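Local coordinates for protein mirolysin (Tannerella forsythia, PDB 6R7V) that probably cleaves proteins as a zinc-dependent metallopeptidase of the pappalysin family, and is kept latent in its zymogen by a cysteine switch, at residues A[43-49]-A[100-106]; A[119-125]-A[140-146]; A[125-129]-A[157-161]; A[133-137]-A[179-183]; A[148-152]-A[299-303]. The protein carries 1 engineered substitution. One frame throughout, in Å; residues are numbered along the deposited sequence. Where two conformers were deposited one is given.

Contact 1 of 5, residues A[43-49]-A[100-106]; sequences STILIPV and NIEFKLA
T44 and N100 meet by their side chains at the start of the pairing. T44 OG1 donates to N100 OD1 at 2.7 Å, coming in 17° off the carbonyl plane. N100 holds CG anti to its backbone N (chi1 -173°), which swings the amide to T44. The T44 methyl, CG2, lies 3.5 Å from E102 OE2. From here the backbones run side by side. I45 N bonds to N100 O and E102 N to I45 O, the latter at 2.8 Å. I47 N takes E102 O, K104 N takes I47 O, V49 N takes K104 O, and A106 N takes V49 O. The alternation is that of parallel strands, and CA-H...O contacts fill in between.

The two strands and helix 64-77 between them in sequence form a beta-alpha-beta crossover in the mixed sheet of this metzincin. V49, F103 and L105 rest their side chains on that helix. On this face I47 CG1 touches I101 CG2 at 3.8 Å. The F103 ring lies beside I47, both pointing the same way, with CD2 3.8 Å from I47 CB. V49 CG2 comes to the ring edge, in its plane. F78 meets the F103 ring edge-to-face.

L46 and K104 belong to the other face. L46 CD1 crosses the extended K104 chain at about a right angle, 3.7 Å from K104 CG and close to CD and CE too. Farther out, A304 and N305 of helix 304-307 pack on L46. T308 lies against both L46 and K104. R287 bonds to S43 O.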
# COMPACT_ATOMS: atom_id res chain seq x y z
N SER A 43 20.66 -2.50 2.92
CA SER A 43 20.26 -2.65 4.31
C SER A 43 18.78 -2.41 4.54
O SER A 43 18.03 -2.07 3.63
CB SER A 43 21.08 -1.75 5.22
OG SER A 43 20.96 -0.40 4.79
N THR A 44 18.35 -2.61 5.79
CA THR A 44 16.97 -2.46 6.17
C THR A 44 16.51 -1.03 5.93
O THR A 44 17.22 -0.07 6.27
CB THR A 44 16.75 -2.85 7.63
OG1 THR A 44 17.20 -4.19 7.83
CG2 THR A 44 15.28 -2.81 8.00
N ILE A 45 15.33 -0.88 5.29
CA ILE A 45 14.72 0.41 5.02
C ILE A 45 13.72 0.64 6.15
O ILE A 45 12.91 -0.25 6.42
CB ILE A 45 14.05 0.39 3.63
CG1 ILE A 45 15.12 0.31 2.53
CG2 ILE A 45 13.12 1.60 3.46
CD1 ILE A 45 14.55 -0.05 1.15
N LEU A 46 13.82 1.79 6.83
CA LEU A 46 12.92 2.10 7.93
C LEU A 46 11.97 3.22 7.51
O LEU A 46 12.41 4.27 7.04
CB LEU A 46 13.75 2.52 9.16
CG LEU A 46 12.98 3.02 10.39
CD1 LEU A 46 11.99 1.99 10.90
CD2 LEU A 46 13.97 3.39 11.51
N ILE A 47 10.69 3.01 7.77
CA ILE A 47 9.65 3.96 7.43
C ILE A 47 9.00 4.51 8.69
O ILE A 47 8.24 3.78 9.32
CB ILE A 47 8.56 3.29 6.56
CG1 ILE A 47 9.12 2.56 5.31
CG2 ILE A 47 7.44 4.30 6.17
CD1 ILE A 47 9.70 3.34 4.33
N PRO A 48 9.21 5.81 9.03
CA PRO A 48 8.45 6.43 10.14
C PRO A 48 7.01 6.62 9.71
O PRO A 48 6.76 7.08 8.59
CB PRO A 48 9.13 7.81 10.31
CG PRO A 48 10.46 7.70 9.57
CD PRO A 48 10.13 6.77 8.40
N VAL A 49 6.06 6.26 10.57
CA VAL A 49 4.65 6.31 10.24
C VAL A 49 3.91 7.24 11.17
O VAL A 49 4.13 7.23 12.38
CB VAL A 49 4.04 4.88 10.33
CG1 VAL A 49 2.52 4.88 10.07
CG2 VAL A 49 4.73 3.91 9.36
N ASN A 100 12.41 -6.59 3.56
CA ASN A 100 13.40 -5.99 4.46
C ASN A 100 13.11 -4.48 4.62
O ASN A 100 14.01 -3.62 4.57
CB ASN A 100 14.82 -6.30 3.99
CG ASN A 100 15.91 -5.85 4.95
OD1 ASN A 100 15.69 -5.72 6.15
ND2 ASN A 100 17.08 -5.58 4.41
N ILE A 101 11.82 -4.18 4.81
CA ILE A 101 11.31 -2.85 5.10
C ILE A 101 10.61 -2.95 6.45
O ILE A 101 9.74 -3.82 6.63
CB ILE A 101 10.35 -2.37 3.97
CG1 ILE A 101 11.09 -2.24 2.64
CG2 ILE A 101 9.72 -1.02 4.35
CD1 ILE A 101 10.18 -1.92 1.40
N GLU A 102 10.96 -2.04 7.36
CA GLU A 102 10.37 -1.90 8.70
C GLU A 102 9.53 -0.66 8.81
O GLU A 102 9.89 0.36 8.22
CB GLU A 102 11.48 -1.74 9.76
CG GLU A 102 12.24 -2.96 10.18
CD GLU A 102 13.41 -2.61 11.09
OE1 GLU A 102 13.58 -1.44 11.50
OE2 GLU A 102 14.22 -3.52 11.31
N PHE A 103 8.53 -0.68 9.69
CA PHE A 103 7.63 0.43 9.93
C PHE A 103 7.62 0.72 11.40
O PHE A 103 7.56 -0.21 12.20
CB PHE A 103 6.20 0.10 9.46
CG PHE A 103 6.10 -0.18 7.99
CD1 PHE A 103 6.41 -1.44 7.48
CD2 PHE A 103 5.72 0.82 7.09
CE1 PHE A 103 6.32 -1.71 6.11
CE2 PHE A 103 5.67 0.57 5.72
CZ PHE A 103 5.97 -0.70 5.23
N LYS A 104 7.73 2.00 11.77
CA LYS A 104 7.65 2.35 13.19
C LYS A 104 6.85 3.61 13.33
O LYS A 104 7.06 4.57 12.58
CB LYS A 104 9.04 2.58 13.82
CG LYS A 104 9.92 1.35 13.95
CD LYS A 104 11.25 1.72 14.64
CE LYS A 104 12.26 0.64 14.40
NZ LYS A 104 13.53 0.90 15.13
N LEU A 105 5.99 3.66 14.35
CA LEU A 105 5.27 4.89 14.59
C LEU A 105 6.25 5.99 14.99
O LEU A 105 7.16 5.76 15.80
CB LEU A 105 4.24 4.70 15.70
CG LEU A 105 3.03 3.81 15.33
CD1 LEU A 105 2.18 3.54 16.60
CD2 LEU A 105 2.13 4.52 14.30
N ALA A 106 6.06 7.19 14.44
CA ALA A 106 6.89 8.33 14.76
C ALA A 106 6.85 8.66 16.24
O ALA A 106 5.83 8.49 16.89
CB ALA A 106 6.41 9.54 13.97

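Contact 2 of 5, residues A[119-125]-A[140-146]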
# COMPACT_ATOMS: atom_id res chain seq x y z
N THR A 119 -2.53 10.69 15.47
CA THR A 119 -3.27 11.94 15.64
C THR A 119 -4.75 11.61 15.66
O THR A 119 -5.16 10.58 15.10
CB THR A 119 -2.96 12.98 14.57
OG1 THR A 119 -3.49 12.55 13.30
CG2 THR A 119 -1.46 13.29 14.44
N ARG A 120 -5.53 12.45 16.30
CA ARG A 120 -6.98 12.28 16.43
C ARG A 120 -7.65 13.58 16.04
O ARG A 120 -7.38 14.61 16.66
CB ARG A 120 -7.37 11.91 17.87
CG ARG A 120 -6.62 10.73 18.48
CD ARG A 120 -7.42 9.48 18.32
NE ARG A 120 -6.73 8.28 18.79
CZ ARG A 120 -7.17 7.07 18.51
NH1 ARG A 120 -8.27 6.91 17.79
NH2 ARG A 120 -6.51 6.00 18.94
N THR A 121 -8.54 13.52 15.05
CA THR A 121 -9.24 14.71 14.56
C THR A 121 -10.71 14.41 14.48
O THR A 121 -11.12 13.56 13.69
CB THR A 121 -8.72 15.14 13.18
OG1 THR A 121 -7.29 15.24 13.22
CG2 THR A 121 -9.36 16.47 12.69
N SER A 122 -11.52 15.12 15.28
CA SER A 122 -12.96 14.98 15.17
C SER A 122 -13.41 15.79 13.95
O SER A 122 -12.77 16.79 13.58
CB SER A 122 -13.65 15.43 16.45
OG SER A 122 -13.53 16.82 16.66
N THR A 123 -14.44 15.30 13.27
CA THR A 123 -14.92 15.94 12.06
C THR A 123 -16.42 15.89 11.96
O THR A 123 -17.06 14.98 12.49
CB THR A 123 -14.27 15.28 10.81
OG1 THR A 123 -14.64 16.01 9.63
CG2 THR A 123 -14.65 13.80 10.63
N SER A 124 -16.97 16.85 11.21
CA SER A 124 -18.36 16.93 10.83
C SER A 124 -18.60 16.14 9.53
O SER A 124 -19.76 15.88 9.20
CB SER A 124 -18.76 18.39 10.62
OG SER A 124 -18.88 19.07 11.86
N THR A 125 -17.54 15.79 8.75
CA THR A 125 -17.70 15.06 7.51
C THR A 125 -18.16 13.63 7.83
O THR A 125 -17.53 12.94 8.62
CB THR A 125 -16.39 15.09 6.73
OG1 THR A 125 -16.09 16.45 6.44
CG2 THR A 125 -16.45 14.29 5.45
N LEU A 140 -10.74 20.92 4.97
CA LEU A 140 -11.83 20.19 4.31
C LEU A 140 -12.44 19.12 5.22
O LEU A 140 -13.20 18.27 4.76
CB LEU A 140 -11.34 19.57 3.00
CG LEU A 140 -10.83 20.55 1.93
CD1 LEU A 140 -10.33 19.80 0.74
CD2 LEU A 140 -11.91 21.53 1.50
N GLY A 141 -12.13 19.20 6.51
CA GLY A 141 -12.67 18.26 7.49
C GLY A 141 -11.77 17.08 7.84
O GLY A 141 -12.16 16.21 8.61
N GLY A 142 -10.56 17.05 7.28
CA GLY A 142 -9.63 15.97 7.55
C GLY A 142 -8.45 16.44 8.39
O GLY A 142 -8.62 17.21 9.35
N ASN A 143 -7.24 15.99 8.03
CA ASN A 143 -6.06 16.41 8.78
C ASN A 143 -4.86 16.50 7.84
O ASN A 143 -4.56 15.54 7.12
CB ASN A 143 -5.76 15.47 9.98
CG ASN A 143 -4.73 16.03 10.94
OD1 ASN A 143 -3.80 15.33 11.38
ND2 ASN A 143 -4.81 17.30 11.25
N ASN A 144 -4.20 17.67 7.81
CA ASN A 144 -3.03 17.85 6.93
C ASN A 144 -1.95 16.80 7.17
O ASN A 144 -1.72 16.39 8.31
CB ASN A 144 -2.39 19.22 7.15
CG ASN A 144 -3.18 20.40 6.68
OD1 ASN A 144 -4.24 20.29 6.05
ND2 ASN A 144 -2.67 21.60 6.97
N ALA A 145 -1.27 16.41 6.10
CA ALA A 145 -0.17 15.48 6.22
C ALA A 145 0.99 16.09 6.99
O ALA A 145 1.18 17.31 7.01
CB ALA A 145 0.31 15.12 4.82
N TRP A 146 1.77 15.21 7.63
CA TRP A 146 3.05 15.54 8.21
C TRP A 146 4.07 15.38 7.12
O TRP A 146 4.03 14.36 6.40
CB TRP A 146 3.39 14.57 9.34
CG TRP A 146 2.60 14.75 10.61
CD1 TRP A 146 1.49 15.54 10.82
CD2 TRP A 146 2.90 14.13 11.86
NE1 TRP A 146 1.15 15.50 12.17
CE2 TRP A 146 1.95 14.59 12.80
CE3 TRP A 146 3.95 13.31 12.31
CZ2 TRP A 146 2.00 14.21 14.14
CZ3 TRP A 146 3.93 12.86 13.61
CH2 TRP A 146 2.99 13.34 14.52
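T123 and G141 make the hydrogen bond of this contact. T123 OG1 donates to G141 O at 2.7 Å, in the carbonyl plane and on a lone pair. With OG1 anti to the backbone N (chi1 -174°), the T123 hydroxyl faces loop 140-146 and stays within reach of T125 N. The same oxygen accepts from T125 N at 3.0 Å, with an N-H...O angle of 164°. One hydroxyl thus ties its own turn to loop 140-146. T119 OG1 is hydrogen-bonded to H52 ND1 on strand 45-55, and N143 OD1 lies 3.4 Å from T119 OG1.

Van der Waals contact runs along the rest of the line. T121 OG1 sits 3.5 Å from N143 CG, the two side chains meeting at a slant. T121 CG2 touches G142 O at 3.5 Å. T119 CG2 touches CZ2 of the W146 indole obliquely, at 3.6 Å, the two side chains arriving from opposite directions. That indole also has H52 and Y151 edge-to-face around it.

Residues 119-122 are the last of strand 118-122, whose backbone pairs in parallel with strand 45-55. Loop 140-146 runs back along it, end-to-end directions 164° apart, yet no backbone hydrogen bond links the two. N143 O is bonded instead to W155 NE1, and W146 N to N153 OD1, both on strand 152-157. The regular strand ends at S122. T123, still bonded through its backbone to Y55, begins an ST turn, its OG1 accepting from the backbone N two residues on.

Contact 3 of 5, residues A[125-129]-A[157-161]; sequences TETFS and CNLGD
N158 holds CG anti to its backbone N (chi1 180°), and this stretches the amide across to E126. ND2 donates to E126 O at 2.8 Å with an N-H...O angle of 164°. The acceptor lies in the N158 amide plane. F128 has CG anti to its carbonyl carbon (chi1 -74°), which lays the ring toward C157. F128 CD1 touches C157 CB at 3.7 Å. C157 SG stands 4.8 Å from the centroid of the F128 ring, obliquely, as a sulfur-aromatic contact. Over one face of the ring is the methyl CG2 of T125, centred above it. V135 and N134 pack on F128 too.

The backbones join directly. F128 N donates to N158 O at 2.9 Å in a nearly straight bond. T127 CG2 lies 3.7 Å from G160 N. A water gives hydrogen bonds to F128 O and L159 O, bridging the two segments. L159 CD2 reaches the F128 CB side of the contact. The L159 side chain also touches V183 and H185 of strand 182-185.

C157 ends strand 152-157, and its backbone pairs with strand 182-185. Beyond it the chain bends. G160 N donates to N158 OD1 at 3.1 Å, arriving from above the carbonyl plane. One amide therefore grips the facing loop with ND2 and its own turn with OD1, and the second bond makes N158 to G160 an Asx turn.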
# COMPACT_ATOMS: atom_id res chain seq x y z
N THR A 125 -17.54 15.79 8.75
CA THR A 125 -17.70 15.06 7.51
C THR A 125 -18.16 13.63 7.83
O THR A 125 -17.53 12.94 8.62
CB THR A 125 -16.39 15.09 6.73
OG1 THR A 125 -16.09 16.45 6.44
CG2 THR A 125 -16.45 14.29 5.45
N GLU A 126 -19.28 13.21 7.24
CA GLU A 126 -19.79 11.85 7.48
C GLU A 126 -19.02 10.79 6.70
O GLU A 126 -18.74 9.72 7.24
CB GLU A 126 -21.27 11.77 7.13
CG GLU A 126 -22.17 12.28 8.24
CD GLU A 126 -23.57 11.72 8.24
OE1 GLU A 126 -24.12 11.50 9.34
OE2 GLU A 126 -24.12 11.48 7.14
N THR A 127 -18.71 11.08 5.44
CA THR A 127 -18.02 10.14 4.57
C THR A 127 -16.97 10.88 3.74
O THR A 127 -17.32 11.92 3.16
CB THR A 127 -19.04 9.42 3.64
OG1 THR A 127 -20.10 8.88 4.42
CG2 THR A 127 -18.40 8.31 2.80
N PHE A 128 -15.73 10.36 3.66
CA PHE A 128 -14.68 11.01 2.89
C PHE A 128 -14.68 10.47 1.49
O PHE A 128 -15.07 9.33 1.25
CB PHE A 128 -13.32 10.82 3.56
CG PHE A 128 -13.22 11.70 4.78
CD1 PHE A 128 -13.63 11.24 6.02
CD2 PHE A 128 -12.84 13.03 4.66
CE1 PHE A 128 -13.63 12.08 7.14
CE2 PHE A 128 -12.82 13.88 5.78
CZ PHE A 128 -13.17 13.39 7.02
N SER A 129 -14.21 11.30 0.57
CA SER A 129 -14.20 11.02 -0.86
C SER A 129 -12.77 10.90 -1.37
O SER A 129 -11.94 11.77 -1.12
CB SER A 129 -14.93 12.14 -1.60
OG SER A 129 -14.52 12.30 -2.95
N CYS A 157 -10.35 6.56 8.14
CA CYS A 157 -11.59 7.31 8.14
C CYS A 157 -12.73 6.46 7.58
O CYS A 157 -12.49 5.34 7.10
CB CYS A 157 -11.41 8.58 7.31
SG CYS A 157 -11.20 8.26 5.54
N ASN A 158 -13.92 7.06 7.53
CA ASN A 158 -15.05 6.41 6.87
C ASN A 158 -15.01 6.70 5.37
O ASN A 158 -15.25 7.84 4.97
CB ASN A 158 -16.35 6.89 7.46
CG ASN A 158 -17.53 6.24 6.80
OD1 ASN A 158 -17.45 5.09 6.37
ND2 ASN A 158 -18.65 6.98 6.70
N LEU A 159 -14.70 5.68 4.54
CA LEU A 159 -14.70 5.80 3.08
C LEU A 159 -16.02 5.30 2.48
O LEU A 159 -16.17 5.30 1.26
CB LEU A 159 -13.52 5.03 2.48
CG LEU A 159 -12.14 5.60 2.80
CD1 LEU A 159 -11.06 4.70 2.24
CD2 LEU A 159 -12.00 7.03 2.23
N GLY A 160 -16.96 4.91 3.32
CA GLY A 160 -18.30 4.51 2.88
C GLY A 160 -18.54 3.02 2.81
O GLY A 160 -17.74 2.24 3.32
N ASP A 161 -19.63 2.62 2.16
CA ASP A 161 -20.05 1.22 2.07
C ASP A 161 -19.23 0.40 1.09
O ASP A 161 -19.23 -0.83 1.19
CB ASP A 161 -21.52 1.14 1.64
CG ASP A 161 -22.54 1.67 2.64
OD1 ASP A 161 -23.75 1.66 2.31
OD2 ASP A 161 -22.13 2.10 3.74
O HOH W 1 -15.69 7.30 -0.49

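Contact 4 of 5, residues A[133-137]-A[179-183]; sequences DNVKF and TDGVV
K136 reaches across to T179 and V183 with its chain extended beyond CG. This part is tight. K136 CE lies 3.5 Å from V183 CG2, and K136 CD lies 3.8 Å from T179 CB. V135 CG1 and V183 CG2 meet tip to tip at 3.8 Å. The ammonium is held closely too. K136 NZ donates to T179 O at 2.8 Å, in the carbonyl plane, and forms a salt bridge with D133 OD1 at 3.0 Å. A water accepts from K136 NZ at 2.7 Å and donates to G181 O, linking the two segments.

The looser side is at F137, which is partly exposed. There the T179 methyl, CG2, fits between F137 CZ at 3.5 Å and D133 OD2. T179 OG1 turns elsewhere, to Q168 OE1.

V183 lies on strand 182-185, between strands 152-157 and 165-167 in the metzincin mixed sheet. The 3-10 turn 134-136 covers its side chain, with C157 and Y166 beside it.

D133 OD1, met by the lysine from above the carboxylate plane, also bonds Y166 OH. A buried lysine with a carboxylate, a carbonyl and a water around it probably keeps its positive charge.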
# COMPACT_ATOMS: atom_id res chain seq x y z
N ASP A 133 -9.96 13.93 -1.95
CA ASP A 133 -8.81 13.78 -1.03
C ASP A 133 -9.05 14.63 0.22
O ASP A 133 -8.11 15.09 0.88
CB ASP A 133 -7.48 14.18 -1.72
CG ASP A 133 -6.54 13.04 -2.05
OD1 ASP A 133 -6.73 11.93 -1.49
OD2 ASP A 133 -5.63 13.25 -2.86
N ASN A 134 -10.33 14.85 0.57
CA ASN A 134 -10.65 15.73 1.68
C ASN A 134 -10.15 15.24 3.05
O ASN A 134 -9.97 16.06 3.96
CB ASN A 134 -12.15 16.08 1.74
CG ASN A 134 -13.17 14.95 1.64
OD1 ASN A 134 -12.89 13.83 1.21
ND2 ASN A 134 -14.42 15.25 2.02
N VAL A 135 -9.87 13.92 3.21
CA VAL A 135 -9.38 13.46 4.52
C VAL A 135 -7.96 14.01 4.79
O VAL A 135 -7.50 14.02 5.94
CB VAL A 135 -9.42 11.90 4.61
CG1 VAL A 135 -8.27 11.25 3.82
CG2 VAL A 135 -9.37 11.42 6.07
N LYS A 136 -7.27 14.46 3.73
CA LYS A 136 -5.88 14.88 3.83
C LYS A 136 -5.73 16.37 4.05
O LYS A 136 -4.60 16.87 4.07
CB LYS A 136 -5.13 14.47 2.54
CG LYS A 136 -5.22 12.98 2.27
CD LYS A 136 -4.45 12.61 1.02
CE LYS A 136 -4.53 11.11 0.78
NZ LYS A 136 -4.09 10.74 -0.60
N PHE A 137 -6.84 17.06 4.29
CA PHE A 137 -6.80 18.50 4.48
C PHE A 137 -7.62 18.94 5.68
O PHE A 137 -8.84 18.75 5.72
CB PHE A 137 -7.32 19.22 3.24
CG PHE A 137 -6.40 18.99 2.07
CD1 PHE A 137 -6.78 18.17 1.01
CD2 PHE A 137 -5.14 19.59 2.03
CE1 PHE A 137 -5.92 17.96 -0.07
CE2 PHE A 137 -4.27 19.35 0.95
CZ PHE A 137 -4.68 18.57 -0.10
N THR A 179 -0.39 15.23 -0.69
CA THR A 179 -1.42 14.17 -0.59
C THR A 179 -0.79 12.77 -0.71
O THR A 179 -1.52 11.77 -0.74
CB THR A 179 -2.50 14.40 -1.65
OG1 THR A 179 -1.90 14.57 -2.94
CG2 THR A 179 -3.39 15.56 -1.32
N ASP A 180 0.55 12.70 -0.65
CA ASP A 180 1.22 11.42 -0.69
C ASP A 180 0.94 10.62 0.58
O ASP A 180 0.89 11.18 1.69
CB ASP A 180 2.74 11.58 -0.90
CG ASP A 180 3.45 10.24 -1.02
OD1 ASP A 180 3.04 9.43 -1.88
OD2 ASP A 180 4.35 10.00 -0.22
N GLY A 181 0.66 9.32 0.43
CA GLY A 181 0.34 8.47 1.55
C GLY A 181 -0.78 7.53 1.21
O GLY A 181 -1.07 7.28 0.01
N VAL A 182 -1.40 6.96 2.28
CA VAL A 182 -2.46 5.97 2.07
C VAL A 182 -3.62 6.23 3.00
O VAL A 182 -3.47 6.83 4.08
CB VAL A 182 -1.98 4.49 2.18
CG1 VAL A 182 -0.79 4.20 1.25
CG2 VAL A 182 -1.65 4.10 3.61
N VAL A 183 -4.82 5.86 2.52
CA VAL A 183 -6.07 6.08 3.26
C VAL A 183 -6.74 4.72 3.40
O VAL A 183 -6.90 4.00 2.39
CB VAL A 183 -7.01 7.07 2.53
CG1 VAL A 183 -8.26 7.34 3.36
CG2 VAL A 183 -6.30 8.40 2.23
O HOH W 2 -3.76 8.02 -0.67

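Contact 5 of 5, residues A[148-152]-A[299-303]; sequences TRRYL and EMQIY
R149, R150 and E299 form a salt-bridge network, in the R149 conformer described here, that joins the turn before strand 152-157 to the short, weakly bonded helix 299-302. R149 NE donates to E299 OE1 at 2.9 Å. OE1 is met on the anti side, 33° out of the carboxylate plane. The guanidinium and carboxylate planes are 62° apart, and R149 NE to E299 OE1 is the one hydrogen bond of the pair. R149 has two deposited conformers, so this bond is less certain. R150 NE lies 3.6 Å from E299 OE2, a longer salt bridge, while R150 CG touches OE2 at 3.4 Å. Y303 CD2 sits over one face of the R150 guanidinium, and I302 CG2 covers one face of the Y303 ring.

M300 carries the apolar contact. Its CG is anti to the backbone N (chi1 -175°) and lies 3.7 Å from R150 O. The chain then bends at the sulfur, and CE reaches Y151 C at 3.5 Å. A water donates to R150 O and M300 O at 2.8 Å each.

The M300 side chain is buried; it packs on I47 and P48 of strand 45-55 and on W212 of helix 203-212. L152 opens strand 152-157, pairs by its backbone with P48 and V50, and also touches W212. L307 of helix 304-307 covers R150 and Y151.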
# COMPACT_ATOMS: atom_id res chain seq x y z
N THR A 148 5.69 14.86 4.05
CA THR A 148 5.65 13.58 3.33
C THR A 148 7.03 13.11 2.85
O THR A 148 7.14 11.96 2.38
CB THR A 148 4.65 13.63 2.18
OG1 THR A 148 5.03 14.67 1.29
CG2 THR A 148 3.24 13.86 2.67
N ARG A 149 8.07 13.95 2.99
CA ARG A 149 9.43 13.53 2.63
C ARG A 149 9.99 12.67 3.75
O ARG A 149 10.94 11.93 3.54
CB ARG A 149 10.34 14.74 2.45
CG ARG A 149 9.84 15.77 1.45
CD ARG A 149 10.77 16.97 1.33
NE ARG A 149 12.11 16.64 0.84
CZ ARG A 149 12.38 16.28 -0.41
NH1 ARG A 149 11.41 16.12 -1.29
NH2 ARG A 149 13.64 16.04 -0.78
N ARG A 150 9.43 12.80 4.97
CA ARG A 150 9.97 12.13 6.14
C ARG A 150 9.05 11.10 6.77
O ARG A 150 9.56 10.22 7.47
CB ARG A 150 10.32 13.17 7.20
CG ARG A 150 11.49 14.04 6.71
CD ARG A 150 11.89 15.10 7.70
NE ARG A 150 12.44 16.23 6.95
CZ ARG A 150 12.90 17.34 7.50
NH1 ARG A 150 12.93 17.48 8.82
NH2 ARG A 150 13.35 18.33 6.74
N TYR A 151 7.74 11.22 6.59
CA TYR A 151 6.80 10.30 7.21
C TYR A 151 5.90 9.69 6.18
O TYR A 151 5.47 10.35 5.24
CB TYR A 151 5.85 11.06 8.19
CG TYR A 151 6.56 11.86 9.27
CD1 TYR A 151 6.78 11.32 10.54
CD2 TYR A 151 6.90 13.20 9.06
CE1 TYR A 151 7.36 12.08 11.55
CE2 TYR A 151 7.44 13.98 10.08
CZ TYR A 151 7.68 13.41 11.32
OH TYR A 151 8.25 14.17 12.30
N LEU A 152 5.55 8.42 6.41
CA LEU A 152 4.43 7.80 5.71
C LEU A 152 3.19 8.17 6.50
O LEU A 152 3.06 7.81 7.68
CB LEU A 152 4.55 6.28 5.57
CG LEU A 152 3.24 5.48 5.29
CD1 LEU A 152 2.62 5.83 3.92
CD2 LEU A 152 3.49 3.98 5.31
N GLU A 299 15.10 10.43 0.94
CA GLU A 299 15.18 11.37 2.07
C GLU A 299 14.55 10.78 3.33
O GLU A 299 14.98 11.08 4.45
CB GLU A 299 14.51 12.71 1.75
CG GLU A 299 15.17 13.90 2.41
CD GLU A 299 14.31 14.67 3.39
OE1 GLU A 299 13.79 15.74 3.01
OE2 GLU A 299 14.16 14.20 4.54
N MET A 300 13.53 9.91 3.16
CA MET A 300 12.88 9.31 4.29
C MET A 300 13.89 8.50 5.11
O MET A 300 13.72 8.34 6.31
CB MET A 300 11.73 8.43 3.82
CG MET A 300 10.94 7.86 4.94
SD MET A 300 9.48 7.08 4.30
CE MET A 300 8.40 8.53 4.08
N GLN A 301 14.96 8.02 4.47
CA GLN A 301 15.94 7.23 5.20
C GLN A 301 16.93 8.07 5.99
O GLN A 301 17.53 7.54 6.92
CB GLN A 301 16.69 6.29 4.26
CG GLN A 301 15.74 5.29 3.59
CD GLN A 301 14.90 4.56 4.61
OE1 GLN A 301 15.43 3.75 5.40
NE2 GLN A 301 13.60 4.87 4.64
N ILE A 302 17.12 9.34 5.63
CA ILE A 302 18.14 10.19 6.27
C ILE A 302 17.79 10.43 7.75
O ILE A 302 18.66 10.29 8.62
CB ILE A 302 18.36 11.52 5.49
CG1 ILE A 302 18.78 11.27 4.00
CG2 ILE A 302 19.41 12.43 6.20
CD1 ILE A 302 20.05 10.47 3.72
N TYR A 303 16.54 10.72 8.04
CA TYR A 303 16.17 11.01 9.41
C TYR A 303 15.24 9.95 10.02
O TYR A 303 14.71 10.20 11.09
CB TYR A 303 15.52 12.42 9.49
CG TYR A 303 16.35 13.47 8.79
CD1 TYR A 303 17.52 13.96 9.36
CD2 TYR A 303 16.00 13.93 7.52
CE1 TYR A 303 18.32 14.89 8.70
CE2 TYR A 303 16.78 14.88 6.85
CZ TYR A 303 17.94 15.36 7.44
OH TYR A 303 18.74 16.26 6.78
O HOH W 3 12.36 10.13 7.92

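In the fold
Strand 45-55 connects much of this set. Contact 1 pairs it with strand 101-105, and contact 5 touches contact 1 through L46 O to Q301 NE2 at 2.7 Å. Contacts 2, 3 and 4 adjoin one another, their centres 10 to 12 Å apart. G142 N meets F137 O at 2.9 Å, and S129 N meets N134 OD1 at 2.9 Å. W146 links contact 2 to contact 1 at A106 and to contact 5 at Y151. Contact 4 touches contact 5 as well. Contacts 1 and 3 do not touch, with nearest atoms about 13 Å apart. The zinc, bound by C6, H207, H211 and H217, lies about 11 Å from the L159 side chain and about 12 Å from that of V183.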